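Local coordinates for protein endo-1,4-beta-xylanase C (Paenibacillus barcinonensis, PDB 4XUO) that binds xylan through this N-terminal CBM22 carbohydrate-binding domain of a multidomain endoxylanase, which cleaves the beta-1,4-xylosidic linkages of xylan and releases short xylo-oligosaccharides, at residues 15-20 with 41-46; 76-81 with 146-151; 33-38 with 45-50. All coordinates share one frame; numbering follows the deposited sequence.

Interaction 1. Residues 15-20 with 41-46; sequences SFEEGT and QGKQSL. With CA (calcium ion), chain C.
L46 CB sits over the centre of one face of the F16 ring, 3.8 Å from the ring centroid and 8° off the normal, a CH-pi contact. S45 comes near the same ring obliquely through its backbone, and the ring of W24 meets it too. A large flat apolar side chain is what lets F16 pack against the start of strand 45-49.

The second flat group is the carboxylate of E17, and both its oxygens are used. OE1 accepts the backbone N of K43 at 2.8 Å in a nearly straight bond (177°), while OE2 accepts the backbone N of Q44 at 3.0 Å; both donors arrive on the syn side, somewhat out of the carboxylate plane. E17 starts out pointing away from 41-46, but the bend at chi2 (-59°) folds its end back. OE2 also binds the calcium ion at 2.4 Å. The backbone oxygens of S15 and Q44 lie 2.4 Å from the calcium ion, that of Q41 lies 2.5 Å from it, and D149 and a water complete the site. At G42 phi is positive, and any side chain would run into the E17 carboxylate.

This is the calcium site of the CBM22 xylan-binding domain, where the ion directly links the loop after strand 10-14 to the loop before strand 45-49. Three carbonyl oxygens and the carboxylates of E17 and D149 converge on one cation, so oxygens that would otherwise repel sit close together, and its charge is likely to keep E17 ionised.

Interaction 2. Residues 76-81 with 146-151; sequences GYVKLV and YLLDEF. With CA (calcium ion), chain C.
Y146 meets L80 across the strands, its CB 3.9 Å from CD2 of L80, in a non-hydrogen-bonded pair. Its CG lies between the backbone N and the carbonyl carbon (chi1 45°), which carries the ring away from 76-81; the hydroxyl finds its partner in the backbone O of L137.

L147 follows in a hydrogen-bonded pair with K79: its N donates to K79 O at 2.8 Å, and its own O receives K79 N at 3.2 Å. The leucine side chain packs with V81, whereas K79 runs out fully extended until NZ reaches OE1 of Q38. L148 returns to the buried face bearing V78, L80 and Y146, where its CD1 touches V78 CG1 at 3.9 Å. Valine, leucine and the tyrosine ring give this face the apolar surface it needs, since it looks into the interior of the beta-sandwich of the CBM22 domain.

D149 pairs with Y77 through two backbone bonds, D149 O taking Y77 N at 3.0 Å. Its carboxylate leads away from 76-81 and grips calcium in bidentate fashion, OD1 at 2.5 Å and OD2 at 2.6 Å from the calcium ion, while Y40 N donates to OD2. At E150 the chain turns a corner; CB approaches Y77 CD1 obliquely, and OE2 accepts a bond from the calcium-bound water. F151 then passes close to G76, where a side chain would collide with L148 CD1.

Interaction 3. Residues 33-38 with 45-50; sequences DVTAEQ and SLQTTG
The backbone O of D33 receives the N of Q47 at 2.7 Å, the shortest bond of this hairpin, and D33 N returns one to Q47 O at 3.1 Å. On the face that T35 and S45 share, the side chains of this pair run side by side in the same direction, the carboxylate and amide planes 43° apart; D33 OD1 and Q47 OE1 lie 3.6 Å apart without a hydrogen bond between them. Both positions are partly exposed, so polar ends can be tolerated here.

T35 and S45 form the next hydrogen-bonded pair, linked by bonds in both directions. T35 does two things with its branches. OG1, anti to the backbone N (chi1 -176°), accepts from E37 N at 3.0 Å and makes an ST turn where the strand ends; CG2 lies against S45 OG at 3.5 Å and Q47 CB at 4.0 Å. A valine in its place would probably leave E37 N without its acceptor and the turn less firmly set. The small S45 hydroxyl, which fits this buried position, donates to Q38 O at 2.8 Å, from above the carbonyl plane, and so ties the start of strand 45-49 to the loop leaving strand 31-35.

Between these pairs, V34 and L46 form a non-hydrogen-bonded pair and point to the other face, where L46 CD1 rests near D33 O. Strand 31-35 flanks strand 45-49 on one side, and strand 146-157 flanks it on the other, with L147 touching T35, Q38, S45 and Q47.

Overall arrangement
The three contacts belong to one antiparallel sheet, in which strand 45-49 stands between strands 31-35 and 146-157, and 146-157 pairs in turn with 71-80. Interactions 1 and 3 share S45 and L46, their centres about 9 Å apart. Interaction 2 joins both through strand 146-149: L46 N lies 2.9 Å from L148 O, and Y146 O lies 2.9 Å from T48 N, each a probable hydrogen bond. Calcium unites interactions 1 and 2, whose centres are about 11 Å apart, since the loops give four ligands and D149 the rest of the protein's share. Interaction 3 stands beside the site, S45's side chain being about 5 Å from calcium.

Interaction 1. Residues 15-20 with 41-46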
loop_
_atom_site.group_PDB
_atom_site.type_symbol
_atom_site.label_atom_id
_atom_site.label_comp_id
_atom_site.label_asym_id
_atom_site.label_seq_id
_atom_site.Cartn_x
_atom_site.Cartn_y
_atom_site.Cartn_z
ATOM N N SER A 15 -7.047 -4.866 8.718
ATOM C CA SER A 15 -6.657 -6.238 9.115
ATOM C C SER A 15 -7.112 -7.321 8.142
ATOM O O SER A 15 -6.612 -8.466 8.200
ATOM C CB SER A 15 -7.234 -6.534 10.492
ATOM O OG SER A 15 -8.646 -6.664 10.391
ATOM N N PHE A 16 -8.071 -6.978 7.279
ATOM C CA PHE A 16 -8.592 -7.846 6.215
ATOM C C PHE A 16 -9.364 -9.062 6.747
ATOM O O PHE A 16 -9.620 -9.992 6.005
ATOM C CB PHE A 16 -7.477 -8.265 5.232
ATOM C CG PHE A 16 -6.812 -7.076 4.569
ATOM C CD1 PHE A 16 -7.552 -6.261 3.735
ATOM C CD2 PHE A 16 -5.498 -6.715 4.877
ATOM C CE1 PHE A 16 -6.979 -5.134 3.151
ATOM C CE2 PHE A 16 -4.913 -5.608 4.297
ATOM C CZ PHE A 16 -5.662 -4.804 3.433
ATOM N N GLU A 17 -9.784 -8.975 8.000
ATOM C CA GLU A 17 -10.370 -10.092 8.729
ATOM C C GLU A 17 -11.865 -10.268 8.490
ATOM O O GLU A 17 -12.429 -11.288 8.880
ATOM C CB GLU A 17 -10.122 -9.914 10.215
ATOM C CG GLU A 17 -8.661 -10.012 10.604
ATOM C CD GLU A 17 -8.031 -11.335 10.234
ATOM O OE1 GLU A 17 -8.578 -12.386 10.639
ATOM O OE2 GLU A 17 -6.980 -11.343 9.566
ATOM N N GLU A 18 -12.505 -9.283 7.862
ATOM C CA GLU A 18 -13.888 -9.413 7.427
ATOM C C GLU A 18 -13.880 -9.886 5.969
ATOM O O GLU A 18 -12.877 -10.420 5.487
ATOM C CB GLU A 18 -14.630 -8.082 7.624
ATOM C CG GLU A 18 -14.952 -7.750 9.080
ATOM C CD GLU A 18 -13.758 -7.223 9.867
ATOM O OE1 GLU A 18 -13.220 -6.150 9.504
ATOM O OE2 GLU A 18 -13.360 -7.877 10.864
ATOM N N GLY A 19 -14.987 -9.728 5.259
ATOM C CA GLY A 19 -15.083 -10.242 3.893
ATOM C C GLY A 19 -14.407 -9.413 2.805
ATOM O O GLY A 19 -14.026 -9.962 1.762
ATOM N N THR A 20 -14.240 -8.105 3.051
ATOM C CA THR A 20 -13.939 -7.130 1.991
ATOM C C THR A 20 -12.468 -6.683 1.902
ATOM O O THR A 20 -11.681 -6.854 2.834
ATOM C CB THR A 20 -14.794 -5.845 2.152
ATOM O OG1 THR A 20 -14.184 -4.962 3.108
ATOM C CG2 THR A 20 -16.234 -6.171 2.589
ATOM N N GLN A 41 -1.264 -11.439 10.753
ATOM C CA GLN A 41 -2.090 -11.423 11.951
ATOM C C GLN A 41 -3.499 -11.910 11.611
ATOM O O GLN A 41 -4.011 -11.660 10.512
ATOM C CB GLN A 41 -2.212 -10.006 12.481
ATOM C CG GLN A 41 -2.525 -9.924 13.953
ATOM C CD GLN A 41 -1.284 -10.175 14.787
ATOM O OE1 GLN A 41 -0.153 -10.017 14.310
ATOM N NE2 GLN A 41 -1.484 -10.561 16.041
ATOM N N GLY A 42 -4.143 -12.604 12.551
ATOM C CA GLY A 42 -5.482 -13.134 12.295
ATOM C C GLY A 42 -5.467 -14.229 11.249
ATOM O O GLY A 42 -4.492 -14.982 11.124
ATOM N N LYS A 43 -6.554 -14.345 10.498
ATOM C CA LYS A 43 -6.700 -15.453 9.562
ATOM C C LYS A 43 -6.518 -15.050 8.112
ATOM O O LYS A 43 -6.307 -15.910 7.260
ATOM C CB LYS A 43 -8.087 -16.109 9.717
ATOM C CG LYS A 43 -8.507 -16.388 11.164
ATOM C CD LYS A 43 -9.781 -17.229 11.246
ATOM C CE LYS A 43 -11.030 -16.416 10.935
ATOM N NZ LYS A 43 -12.262 -17.252 10.928
ATOM N N GLN A 44 -6.594 -13.750 7.824
ATOM C CA GLN A 44 -6.712 -13.293 6.439
ATOM C C GLN A 44 -5.763 -12.165 6.080
ATOM O O GLN A 44 -5.336 -11.412 6.944
ATOM C CB GLN A 44 -8.148 -12.844 6.175
ATOM C CG GLN A 44 -9.136 -13.999 6.227
ATOM C CD GLN A 44 -10.530 -13.588 5.804
ATOM O OE1 GLN A 44 -11.074 -12.597 6.284
ATOM N NE2 GLN A 44 -11.100 -14.331 4.878
ATOM N N SER A 45 -5.460 -12.065 4.788
ATOM C CA SER A 45 -4.639 -10.974 4.257
ATOM C C SER A 45 -5.122 -10.611 2.864
ATOM O O SER A 45 -5.987 -11.301 2.315
ATOM C CB SER A 45 -3.145 -11.366 4.243
ATOM O OG SER A 45 -2.883 -12.451 3.348
ATOM N N LEU A 46 -4.560 -9.534 2.296
ATOM C CA LEU A 46 -4.941 -9.067 0.953
ATOM C C LEU A 46 -3.976 -9.603 -0.098
ATOM O O LEU A 46 -2.762 -9.372 0.001
ATOM C CB LEU A 46 -4.899 -7.536 0.878
ATOM C CG LEU A 46 -5.432 -6.955 -0.447
ATOM C CD1 LEU A 46 -6.954 -7.035 -0.523
ATOM C CD2 LEU A 46 -4.974 -5.512 -0.607
HETATM CA CA CA C . -5.006 -10.084 8.907
HETATM O O HOH W 1 -4.768 -8.780 10.823
#

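Interaction 2. Residues 76-81 with 146-151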
loop_
_atom_site.group_PDB
_atom_site.type_symbol
_atom_site.label_atom_id
_atom_site.label_comp_id
_atom_site.label_asym_id
_atom_site.label_seq_id
_atom_site.Cartn_x
_atom_site.Cartn_y
_atom_site.Cartn_z
ATOM N N GLY A 76 2.910 -1.531 6.825
ATOM C CA GLY A 76 2.238 -2.797 6.551
ATOM C C GLY A 76 3.246 -3.925 6.432
ATOM O O GLY A 76 4.465 -3.690 6.358
ATOM N N TYR A 77 2.732 -5.149 6.486
ATOM C CA TYR A 77 3.544 -6.361 6.373
ATOM C C TYR A 77 3.228 -7.086 5.077
ATOM O O TYR A 77 2.059 -7.193 4.663
ATOM C CB TYR A 77 3.310 -7.264 7.563
ATOM C CG TYR A 77 3.810 -6.659 8.835
ATOM C CD1 TYR A 77 3.076 -5.662 9.487
ATOM C CD2 TYR A 77 5.007 -7.051 9.389
ATOM C CE1 TYR A 77 3.540 -5.105 10.669
ATOM C CE2 TYR A 77 5.465 -6.489 10.566
ATOM C CZ TYR A 77 4.725 -5.518 11.191
ATOM O OH TYR A 77 5.180 -4.953 12.362
ATOM N N VAL A 78 4.279 -7.538 4.399
ATOM C CA VAL A 78 4.153 -8.113 3.076
ATOM C C VAL A 78 4.942 -9.422 3.002
ATOM O O VAL A 78 5.895 -9.614 3.765
ATOM C CB VAL A 78 4.645 -7.158 1.952
ATOM C CG1 VAL A 78 3.806 -5.877 1.897
ATOM C CG2 VAL A 78 6.095 -6.762 2.134
ATOM N N LYS A 79 4.559 -10.255 2.038
ATOM C CA LYS A 79 5.131 -11.603 1.819
ATOM C C LYS A 79 4.789 -12.009 0.405
ATOM O O LYS A 79 3.724 -11.662 -0.112
ATOM C CB LYS A 79 4.554 -12.616 2.824
ATOM C CG LYS A 79 5.198 -14.003 2.740
ATOM C CD LYS A 79 4.634 -14.937 3.810
ATOM C CE LYS A 79 5.225 -16.344 3.715
ATOM N NZ LYS A 79 4.549 -17.342 4.599
ATOM N N LEU A 80 5.692 -12.718 -0.274
ATOM C CA LEU A 80 5.370 -13.145 -1.642
ATOM C C LEU A 80 4.475 -14.398 -1.620
ATOM O O LEU A 80 4.482 -15.169 -0.663
ATOM C CB LEU A 80 6.635 -13.413 -2.450
ATOM C CG LEU A 80 7.653 -12.287 -2.658
ATOM C CD1 LEU A 80 8.699 -12.695 -3.690
ATOM C CD2 LEU A 80 7.050 -10.967 -3.117
ATOM N N VAL A 81 3.664 -14.551 -2.654
ATOM C CA VAL A 81 2.838 -15.745 -2.815
ATOM C C VAL A 81 3.781 -16.930 -3.077
ATOM O O VAL A 81 4.844 -16.758 -3.665
ATOM C CB VAL A 81 1.806 -15.552 -3.945
ATOM C CG1 VAL A 81 1.117 -16.849 -4.319
ATOM C CG2 VAL A 81 0.768 -14.526 -3.532
ATOM N N TYR A 146 1.954 -11.148 -4.476
ATOM C CA TYR A 146 2.277 -10.834 -3.116
ATOM C C TYR A 146 1.076 -10.481 -2.273
ATOM O O TYR A 146 -0.006 -10.169 -2.799
ATOM C CB TYR A 146 3.332 -9.707 -3.038
ATOM C CG TYR A 146 3.116 -8.512 -3.963
ATOM C CD1 TYR A 146 2.269 -7.456 -3.608
ATOM C CD2 TYR A 146 3.765 -8.441 -5.198
ATOM C CE1 TYR A 146 2.094 -6.368 -4.443
ATOM C CE2 TYR A 146 3.605 -7.349 -6.047
ATOM C CZ TYR A 146 2.755 -6.323 -5.685
ATOM O OH TYR A 146 2.571 -5.254 -6.549
ATOM N N LEU A 147 1.301 -10.565 -0.964
ATOM C CA LEU A 147 0.302 -10.365 0.071
ATOM C C LEU A 147 0.615 -9.149 0.942
ATOM O O LEU A 147 1.789 -8.838 1.183
ATOM C CB LEU A 147 0.271 -11.584 1.011
ATOM C CG LEU A 147 0.030 -12.918 0.332
ATOM C CD1 LEU A 147 0.585 -14.059 1.155
ATOM C CD2 LEU A 147 -1.440 -13.134 0.057
ATOM N N LEU A 148 -0.447 -8.524 1.473
ATOM C CA LEU A 148 -0.364 -7.401 2.401
ATOM C C LEU A 148 -1.255 -7.630 3.607
ATOM O O LEU A 148 -2.436 -8.020 3.456
ATOM C CB LEU A 148 -0.798 -6.092 1.697
ATOM C CG LEU A 148 -0.917 -4.833 2.549
ATOM C CD1 LEU A 148 0.443 -4.381 3.058
ATOM C CD2 LEU A 148 -1.608 -3.686 1.821
ATOM N N ASP A 149 -0.751 -7.337 4.796
ATOM C CA ASP A 149 -1.592 -7.441 6.021
ATOM C C ASP A 149 -1.225 -6.361 7.045
ATOM O O ASP A 149 -0.163 -5.745 6.963
ATOM C CB ASP A 149 -1.439 -8.845 6.644
ATOM C CG ASP A 149 -2.637 -9.255 7.515
ATOM O OD1 ASP A 149 -3.677 -8.502 7.573
ATOM O OD2 ASP A 149 -2.544 -10.345 8.126
ATOM N N GLU A 150 -2.109 -6.130 8.016
ATOM C CA GLU A 150 -1.873 -5.167 9.098
ATOM C C GLU A 150 -1.402 -3.838 8.527
ATOM O O GLU A 150 -0.373 -3.307 8.904
ATOM C CB GLU A 150 -0.902 -5.716 10.163
ATOM C CG GLU A 150 -1.541 -6.758 11.057
ATOM C CD GLU A 150 -2.647 -6.203 11.938
ATOM O OE1 GLU A 150 -2.332 -5.657 13.024
ATOM O OE2 GLU A 150 -3.836 -6.318 11.550
ATOM N N PHE A 151 -2.175 -3.331 7.578
ATOM C CA PHE A 151 -1.896 -2.033 6.968
ATOM C C PHE A 151 -2.409 -0.914 7.862
ATOM O O PHE A 151 -3.482 -1.042 8.455
ATOM C CB PHE A 151 -2.527 -1.956 5.572
ATOM C CG PHE A 151 -2.347 -0.616 4.899
ATOM C CD1 PHE A 151 -1.154 -0.273 4.290
ATOM C CD2 PHE A 151 -3.389 0.287 4.875
ATOM C CE1 PHE A 151 -0.990 0.964 3.682
ATOM C CE2 PHE A 151 -3.246 1.529 4.271
ATOM C CZ PHE A 151 -2.043 1.868 3.668
HETATM CA CA CA C . -5.006 -10.084 8.907
HETATM O O HOH W 1 -4.768 -8.780 10.823
#

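Interaction 3. Residues 33-38 with 45-50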
loop_
_atom_site.group_PDB
_atom_site.type_symbol
_atom_site.label_atom_id
_atom_site.label_comp_id
_atom_site.label_asym_id
_atom_site.label_seq_id
_atom_site.Cartn_x
_atom_site.Cartn_y
_atom_site.Cartn_z
ATOM N N ASP A 33 -7.934 -9.506 -3.929
ATOM C CA ASP A 33 -8.969 -10.130 -3.096
ATOM C C ASP A 33 -8.392 -10.600 -1.768
ATOM O O ASP A 33 -7.178 -10.660 -1.604
ATOM C CB ASP A 33 -9.614 -11.301 -3.853
ATOM C CG ASP A 33 -8.605 -12.370 -4.295
ATOM O OD1 ASP A 33 -7.457 -12.430 -3.796
ATOM O OD2 ASP A 33 -8.970 -13.201 -5.145
ATOM N N VAL A 34 -9.267 -10.907 -0.823
ATOM C CA VAL A 34 -8.846 -11.411 0.479
ATOM C C VAL A 34 -8.620 -12.936 0.412
ATOM O O VAL A 34 -9.320 -13.658 -0.329
ATOM C CB VAL A 34 -9.856 -11.002 1.556
ATOM C CG1 VAL A 34 -9.479 -11.551 2.911
ATOM C CG2 VAL A 34 -9.929 -9.484 1.609
ATOM N N THR A 35 -7.604 -13.410 1.138
ATOM C CA THR A 35 -7.290 -14.834 1.206
ATOM C C THR A 35 -7.211 -15.275 2.650
ATOM O O THR A 35 -6.719 -14.532 3.513
ATOM C CB THR A 35 -5.950 -15.190 0.511
ATOM O OG1 THR A 35 -5.751 -16.610 0.539
ATOM C CG2 THR A 35 -4.751 -14.524 1.185
ATOM N N ALA A 36 -7.692 -16.500 2.897
ATOM C CA ALA A 36 -7.491 -17.180 4.170
ATOM C C ALA A 36 -6.329 -18.179 4.137
ATOM O O ALA A 36 -6.148 -18.900 5.099
ATOM C CB ALA A 36 -8.765 -17.900 4.599
ATOM N N GLU A 37 -5.553 -18.225 3.056
ATOM C CA GLU A 37 -4.422 -19.147 2.972
ATOM C C GLU A 37 -3.218 -18.689 3.779
ATOM O O GLU A 37 -2.444 -19.520 4.252
ATOM C CB GLU A 37 -3.948 -19.312 1.532
ATOM C CG GLU A 37 -4.945 -19.896 0.538
ATOM C CD GLU A 37 -4.320 -20.102 -0.841
ATOM O OE1 GLU A 37 -3.101 -19.862 -1.002
ATOM O OE2 GLU A 37 -5.040 -20.511 -1.776
ATOM N N GLN A 38 -3.019 -17.371 3.883
ATOM C CA GLN A 38 -1.830 -16.802 4.542
ATOM C C GLN A 38 -2.239 -15.542 5.279
ATOM O O GLN A 38 -3.149 -14.853 4.833
ATOM C CB GLN A 38 -0.799 -16.400 3.496
ATOM C CG GLN A 38 -0.194 -17.519 2.671
ATOM C CD GLN A 38 0.927 -18.222 3.391
ATOM O OE1 GLN A 38 1.631 -17.630 4.194
ATOM N NE2 GLN A 38 1.102 -19.495 3.098
ATOM N N SER A 45 -5.460 -12.065 4.788
ATOM C CA SER A 45 -4.639 -10.974 4.257
ATOM C C SER A 45 -5.122 -10.611 2.864
ATOM O O SER A 45 -5.987 -11.301 2.315
ATOM C CB SER A 45 -3.145 -11.366 4.243
ATOM O OG SER A 45 -2.883 -12.451 3.348
ATOM N N LEU A 46 -4.560 -9.534 2.296
ATOM C CA LEU A 46 -4.941 -9.067 0.953
ATOM C C LEU A 46 -3.976 -9.603 -0.098
ATOM O O LEU A 46 -2.762 -9.372 0.001
ATOM C CB LEU A 46 -4.899 -7.536 0.878
ATOM C CG LEU A 46 -5.432 -6.955 -0.447
ATOM C CD1 LEU A 46 -6.954 -7.035 -0.523
ATOM C CD2 LEU A 46 -4.974 -5.512 -0.607
ATOM N N GLN A 47 -4.499 -10.310 -1.099
ATOM C CA GLN A 47 -3.643 -10.971 -2.087
ATOM C C GLN A 47 -3.745 -10.310 -3.453
ATOM O O GLN A 47 -4.854 -10.036 -3.946
ATOM C CB GLN A 47 -4.036 -12.458 -2.199
ATOM C CG GLN A 47 -3.400 -13.205 -3.360
ATOM C CD GLN A 47 -3.779 -14.671 -3.366
ATOM O OE1 GLN A 47 -4.960 -15.023 -3.475
ATOM N NE2 GLN A 47 -2.791 -15.528 -3.218
ATOM N N THR A 48 -2.602 -10.129 -4.100
ATOM C CA THR A 48 -2.569 -9.615 -5.449
ATOM C C THR A 48 -1.893 -10.615 -6.390
ATOM O O THR A 48 -0.746 -10.995 -6.165
ATOM C CB THR A 48 -1.827 -8.262 -5.516
ATOM O OG1 THR A 48 -2.496 -7.284 -4.686
ATOM C CG2 THR A 48 -1.804 -7.761 -6.924
ATOM N N THR A 49 -2.626 -11.064 -7.417
ATOM C CA THR A 49 -2.078 -11.894 -8.479
ATOM C C THR A 49 -2.391 -11.331 -9.871
ATOM O O THR A 49 -3.225 -10.427 -10.020
ATOM C CB THR A 49 -2.672 -13.320 -8.428
ATOM O OG1 THR A 49 -4.097 -13.253 -8.559
ATOM C CG2 THR A 49 -2.272 -14.036 -7.148
ATOM N N GLY A 50 -1.748 -11.889 -10.894
ATOM C CA GLY A 50 -2.034 -11.516 -12.276
ATOM C C GLY A 50 -1.310 -10.289 -12.787
ATOM O O GLY A 50 -1.702 -9.687 -13.794
#